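Local coordinates for glycine betaine/carnitine/choline ABC transporter%2C ATP-binding protein%2C putative (PDB 5IIP), which probably serves as the ATP-binding subunit of the osmolyte uptake system OpuC, which c-di-AMP inhibits, and is represented here by its CBS-domain region, at residues N75-N87 with L96-Q108. Sequence-based numbering, arbitrary orientation.
Sequences NHLLGFLDIEDIN and LRDTMQQHIYTVQ
Met100 lies across the backbone of strand 77-82 and touches it through CB, SD and CE. CB sits 4.0 Å from Phe80 O and also touches Leu81 CD2. CG stands between the backbone N and the carbonyl carbon (chi1 71°), and the chain runs on extended. SD therefore comes over Gly79, 3.8 Å from its CA. CE ends beside Leu78, 4.4 Å from its CB, and both SD and CE lie close to Leu78 O. Val70 of strand 67-71 also packs on this side chain. Next to Met100, the backbone of Gln101 pairs with that of Phe80 in a single antiparallel, hydrogen-bonded bridge. Gln101 N gives a nearly straight bond to Phe80 O (3.2 Å, 173°), in the carbonyl plane. The return bond, from Phe80 N to Gln101 O, is weak. Within this chain, strand 77-82 is an outermost strand of its three-stranded sheet, and Leu78 and Gly79 form a classic beta bulge opposite Val70. The segment 96-108 runs from beside this strand to strand 107-108 of the other sheet, consistent with a tandem pair of CBS modules. Further along, Leu77 CD2 meets Ile104 CD1 at 4.0 Å, tip to tip, and also touches Thr106 CG2. Ile104 CD1 reaches Phe80 CB as well. At the helical end, Thr99 CG2 packs 3.4 Å from Asp85 O. The side chains of Asp85 and Gln101 cross at about a right angle, carboxylate and amide planes 43° apart; Asp85 OD1 stays 3.7 Å from Gln101 NE2, without a hydrogen bond. Asp85 OD1 instead forms a salt bridge with Arg123 of the second subunit, and Gln101 OE1 accepts from Thr106 N of the second subunit.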
loop_
_atom_site.group_PDB
_atom_site.type_symbol
_atom_site.label_atom_id
_atom_site.label_comp_id
_atom_site.label_asym_id
_atom_site.label_seq_id
_atom_site.Cartn_x
_atom_site.Cartn_y
_atom_site.Cartn_z
ATOM N N ASN D 75 17.371 4.932 9.720
ATOM C CA ASN D 75 16.772 5.169 8.403
ATOM C C ASN D 75 16.035 4.010 7.722
ATOM O O ASN D 75 15.943 3.978 6.527
ATOM C CB ASN D 75 17.789 5.800 7.445
ATOM C CG ASN D 75 17.531 7.266 7.185
ATOM O OD1 ASN D 75 16.882 7.628 6.241
ATOM N ND2 ASN D 75 18.064 8.104 8.014
ATOM N N HIS D 76 15.509 3.074 8.480
ATOM C CA HIS D 76 14.770 2.003 7.897
ATOM C C HIS D 76 13.424 2.544 7.596
ATOM O O HIS D 76 12.906 3.319 8.345
ATOM C CB HIS D 76 14.602 0.873 8.849
ATOM C CG HIS D 76 15.869 0.221 9.248
ATOM N ND1 HIS D 76 16.271 0.147 10.554
ATOM C CD2 HIS D 76 16.810 -0.423 8.531
ATOM C CE1 HIS D 76 17.409 -0.505 10.625
ATOM N NE2 HIS D 76 17.759 -0.861 9.410
ATOM N N LEU D 77 12.861 2.123 6.488
ATOM C CA LEU D 77 11.557 2.564 6.088
ATOM C C LEU D 77 10.502 1.837 6.849
ATOM O O LEU D 77 10.475 0.651 6.883
ATOM C CB LEU D 77 11.359 2.332 4.615
ATOM C CG LEU D 77 10.028 2.751 4.055
ATOM C CD1 LEU D 77 9.933 4.237 3.993
ATOM C CD2 LEU D 77 9.866 2.195 2.688
ATOM N N LEU D 78 9.631 2.592 7.470
ATOM C CA LEU D 78 8.577 2.025 8.221
ATOM C C LEU D 78 7.214 2.394 7.729
ATOM O O LEU D 78 6.291 1.668 7.938
ATOM C CB LEU D 78 8.677 2.481 9.667
ATOM C CG LEU D 78 9.960 2.358 10.449
ATOM C CD1 LEU D 78 9.727 2.878 11.822
ATOM C CD2 LEU D 78 10.461 0.955 10.545
ATOM N N GLY D 79 7.076 3.541 7.113
ATOM C CA GLY D 79 5.782 3.971 6.691
ATOM C C GLY D 79 5.653 5.064 5.694
ATOM O O GLY D 79 6.593 5.629 5.249
ATOM N N PHE D 80 4.415 5.363 5.377
ATOM C CA PHE D 80 4.076 6.377 4.426
ATOM C C PHE D 80 2.901 7.230 4.872
ATOM O O PHE D 80 1.957 6.734 5.425
ATOM C CB PHE D 80 3.766 5.666 3.110
ATOM C CG PHE D 80 3.380 6.564 2.006
ATOM C CD1 PHE D 80 4.323 7.109 1.201
ATOM C CD2 PHE D 80 2.076 6.833 1.761
ATOM C CE1 PHE D 80 3.980 7.929 0.176
ATOM C CE2 PHE D 80 1.719 7.660 0.742
ATOM C CZ PHE D 80 2.669 8.207 -0.055
ATOM N N LEU D 81 2.989 8.524 4.635
ATOM C CA LEU D 81 1.910 9.438 4.965
ATOM C C LEU D 81 1.581 10.427 3.869
ATOM O O LEU D 81 2.447 10.970 3.263
ATOM C CB LEU D 81 2.247 10.229 6.185
ATOM C CG LEU D 81 2.422 9.551 7.514
ATOM C CD1 LEU D 81 3.226 10.452 8.399
ATOM C CD2 LEU D 81 1.082 9.301 8.118
ATOM N N ASP D 82 0.306 10.669 3.648
ATOM C CA ASP D 82 -0.180 11.610 2.655
ATOM C C ASP D 82 -1.203 12.474 3.323
ATOM O O ASP D 82 -1.557 12.202 4.420
ATOM C CB ASP D 82 -0.695 10.946 1.380
ATOM C CG ASP D 82 -1.929 10.164 1.569
ATOM O OD1 ASP D 82 -2.607 10.310 2.566
ATOM O OD2 ASP D 82 -2.238 9.387 0.677
ATOM N N ILE D 83 -1.712 13.480 2.651
ATOM C CA ILE D 83 -2.652 14.422 3.254
ATOM C C ILE D 83 -3.908 13.829 3.801
ATOM O O ILE D 83 -4.294 14.200 4.869
ATOM C CB ILE D 83 -3.052 15.496 2.241
ATOM C CG1 ILE D 83 -1.848 16.317 1.845
ATOM C CG2 ILE D 83 -4.063 16.466 2.796
ATOM C CD1 ILE D 83 -1.310 17.190 2.951
ATOM N N GLU D 84 -4.547 12.944 3.084
ATOM C CA GLU D 84 -5.742 12.360 3.605
ATOM C C GLU D 84 -5.467 11.569 4.862
ATOM O O GLU D 84 -6.233 11.615 5.791
ATOM C CB GLU D 84 -6.428 11.518 2.538
ATOM C CG GLU D 84 -7.785 10.959 2.900
ATOM C CD GLU D 84 -8.758 11.987 3.375
ATOM O OE1 GLU D 84 -8.632 13.150 3.010
ATOM O OE2 GLU D 84 -9.657 11.613 4.115
ATOM N N ASP D 85 -4.364 10.850 4.902
ATOM C CA ASP D 85 -4.051 10.047 6.063
ATOM C C ASP D 85 -3.915 10.896 7.289
ATOM O O ASP D 85 -4.385 10.541 8.336
ATOM C CB ASP D 85 -2.742 9.300 5.860
ATOM C CG ASP D 85 -2.844 8.145 4.897
ATOM O OD1 ASP D 85 -3.813 7.379 4.937
ATOM O OD2 ASP D 85 -1.914 7.991 4.111
ATOM N N ILE D 86 -3.246 12.020 7.156
ATOM C CA ILE D 86 -3.064 12.947 8.261
ATOM C C ILE D 86 -4.357 13.568 8.784
ATOM O O ILE D 86 -4.525 13.708 9.977
ATOM C CB ILE D 86 -2.101 14.052 7.884
ATOM C CG1 ILE D 86 -0.754 13.468 7.613
ATOM C CG2 ILE D 86 -1.927 15.025 9.017
ATOM C CD1 ILE D 86 0.208 14.460 7.044
ATOM N N ASN D 87 -5.267 13.926 7.898
ATOM C CA ASN D 87 -6.503 14.505 8.337
ATOM C C ASN D 87 -7.241 13.521 9.202
ATOM O O ASN D 87 -7.755 13.897 10.221
ATOM C CB ASN D 87 -7.386 14.876 7.163
ATOM C CG ASN D 87 -6.807 15.961 6.338
ATOM O OD1 ASN D 87 -6.857 15.931 5.128
ATOM N ND2 ASN D 87 -6.233 16.921 6.991
ATOM N N LEU D 96 1.160 8.859 15.233
ATOM C CA LEU D 96 1.781 8.773 13.946
ATOM C C LEU D 96 1.934 7.347 13.469
ATOM O O LEU D 96 1.643 7.034 12.357
ATOM C CB LEU D 96 3.134 9.455 13.992
ATOM C CG LEU D 96 4.014 9.537 12.772
ATOM C CD1 LEU D 96 4.838 10.785 12.773
ATOM C CD2 LEU D 96 4.917 8.354 12.697
ATOM N N ARG D 97 2.407 6.484 14.333
ATOM C CA ARG D 97 2.602 5.103 13.989
ATOM C C ARG D 97 1.299 4.410 13.676
ATOM O O ARG D 97 1.253 3.559 12.828
ATOM C CB ARG D 97 3.390 4.377 15.069
ATOM C CG ARG D 97 4.793 4.936 15.280
ATOM C CD ARG D 97 5.613 4.169 16.315
ATOM N NE ARG D 97 6.070 2.932 15.742
ATOM C CZ ARG D 97 7.325 2.627 15.550
ATOM N NH1 ARG D 97 8.270 3.442 15.939
ATOM N NH2 ARG D 97 7.619 1.484 14.994
ATOM N N ASP D 98 0.242 4.755 14.371
ATOM C CA ASP D 98 -1.031 4.115 14.137
ATOM C C ASP D 98 -1.719 4.609 12.887
ATOM O O ASP D 98 -2.663 4.010 12.430
ATOM C CB ASP D 98 -1.959 4.230 15.352
ATOM C CG ASP D 98 -1.726 3.147 16.372
ATOM O OD1 ASP D 98 -1.628 1.968 16.029
ATOM O OD2 ASP D 98 -1.648 3.470 17.551
ATOM N N THR D 99 -1.249 5.721 12.363
ATOM C CA THR D 99 -1.822 6.321 11.199
ATOM C C THR D 99 -1.130 6.016 9.920
ATOM O O THR D 99 -1.720 6.058 8.869
ATOM C CB THR D 99 -1.756 7.816 11.348
ATOM O OG1 THR D 99 -2.271 8.149 12.611
ATOM C CG2 THR D 99 -2.540 8.510 10.308
ATOM N N MET D 100 0.137 5.736 10.019
ATOM C CA MET D 100 0.908 5.459 8.850
ATOM C C MET D 100 0.502 4.168 8.169
ATOM O O MET D 100 -0.054 3.263 8.764
ATOM C CB MET D 100 2.389 5.479 9.167
ATOM C CG MET D 100 2.894 4.328 9.991
ATOM S SD MET D 100 4.626 4.366 10.317
ATOM C CE MET D 100 4.715 3.059 11.439
ATOM N N GLN D 101 0.776 4.132 6.884
ATOM C CA GLN D 101 0.460 3.007 6.068
ATOM C C GLN D 101 1.735 2.231 5.873
ATOM O O GLN D 101 2.708 2.745 5.444
ATOM C CB GLN D 101 -0.151 3.487 4.756
ATOM C CG GLN D 101 -1.514 4.139 4.875
ATOM C CD GLN D 101 -2.666 3.165 5.023
ATOM O OE1 GLN D 101 -2.492 1.970 4.973
ATOM N NE2 GLN D 101 -3.840 3.684 5.202
ATOM N N GLN D 102 1.705 0.977 6.240
ATOM C CA GLN D 102 2.858 0.143 6.183
ATOM C C GLN D 102 2.964 -0.777 5.017
ATOM O O GLN D 102 3.878 -1.530 4.966
ATOM C CB GLN D 102 2.965 -0.648 7.457
ATOM C CG GLN D 102 2.839 0.195 8.700
ATOM C CD GLN D 102 2.971 -0.549 9.989
ATOM O OE1 GLN D 102 2.216 -0.346 10.893
ATOM N NE2 GLN D 102 3.938 -1.388 10.081
ATOM N N HIS D 103 2.038 -0.733 4.087
ATOM C CA HIS D 103 2.097 -1.597 2.930
ATOM C C HIS D 103 2.374 -0.786 1.723
ATOM O O HIS D 103 1.545 -0.141 1.170
ATOM C CB HIS D 103 0.813 -2.367 2.829
ATOM C CG HIS D 103 0.556 -3.202 4.021
ATOM N ND1 HIS D 103 1.222 -4.370 4.249
ATOM C CD2 HIS D 103 -0.233 -3.011 5.090
ATOM C CE1 HIS D 103 0.831 -4.882 5.389
ATOM N NE2 HIS D 103 -0.046 -4.072 5.923
ATOM N N ILE D 104 3.601 -0.851 1.322
ATOM C CA ILE D 104 4.083 -0.053 0.255
ATOM C C ILE D 104 4.849 -0.834 -0.769
ATOM O O ILE D 104 5.458 -1.822 -0.463
ATOM C CB ILE D 104 5.076 0.983 0.818
ATOM C CG1 ILE D 104 4.741 1.434 2.220
ATOM C CG2 ILE D 104 5.087 2.213 -0.023
ATOM C CD1 ILE D 104 5.877 2.141 2.899
ATOM N N TYR D 105 4.827 -0.341 -1.994
ATOM C CA TYR D 105 5.547 -0.934 -3.102
ATOM C C TYR D 105 6.869 -0.241 -3.166
ATOM O O TYR D 105 6.923 0.943 -3.232
ATOM C CB TYR D 105 4.750 -0.769 -4.401
ATOM C CG TYR D 105 5.503 -1.025 -5.662
ATOM C CD1 TYR D 105 6.107 -2.214 -5.892
ATOM C CD2 TYR D 105 5.579 -0.087 -6.624
ATOM C CE1 TYR D 105 6.799 -2.454 -7.027
ATOM C CE2 TYR D 105 6.277 -0.320 -7.769
ATOM C CZ TYR D 105 6.876 -1.517 -7.957
ATOM O OH TYR D 105 7.560 -1.748 -9.090
ATOM N N THR D 106 7.939 -1.004 -3.121
ATOM C CA THR D 106 9.270 -0.454 -3.112
ATOM C C THR D 106 10.152 -1.143 -4.068
ATOM O O THR D 106 9.836 -2.186 -4.519
ATOM C CB THR D 106 9.953 -0.622 -1.747
ATOM O OG1 THR D 106 10.135 -1.998 -1.472
ATOM C CG2 THR D 106 9.144 -0.057 -0.689
ATOM N N VAL D 107 11.284 -0.544 -4.358
ATOM C CA VAL D 107 12.255 -1.170 -5.208
ATOM C C VAL D 107 13.677 -0.922 -4.754
ATOM O O VAL D 107 13.974 0.074 -4.150
ATOM C CB VAL D 107 12.120 -0.745 -6.642
ATOM C CG1 VAL D 107 10.746 -1.071 -7.126
ATOM C CG2 VAL D 107 12.408 0.701 -6.773
ATOM N N GLN D 108 14.526 -1.888 -5.055
ATOM C CA GLN D 108 15.932 -1.881 -4.708
ATOM C C GLN D 108 16.721 -0.953 -5.556
ATOM O O GLN D 108 16.394 -0.710 -6.677
ATOM C CB GLN D 108 16.507 -3.275 -4.810
ATOM C CG GLN D 108 15.979 -4.222 -3.782
ATOM C CD GLN D 108 16.542 -3.945 -2.417
ATOM O OE1 GLN D 108 17.555 -3.297 -2.287
ATOM N NE2 GLN D 108 15.891 -4.440 -1.395
#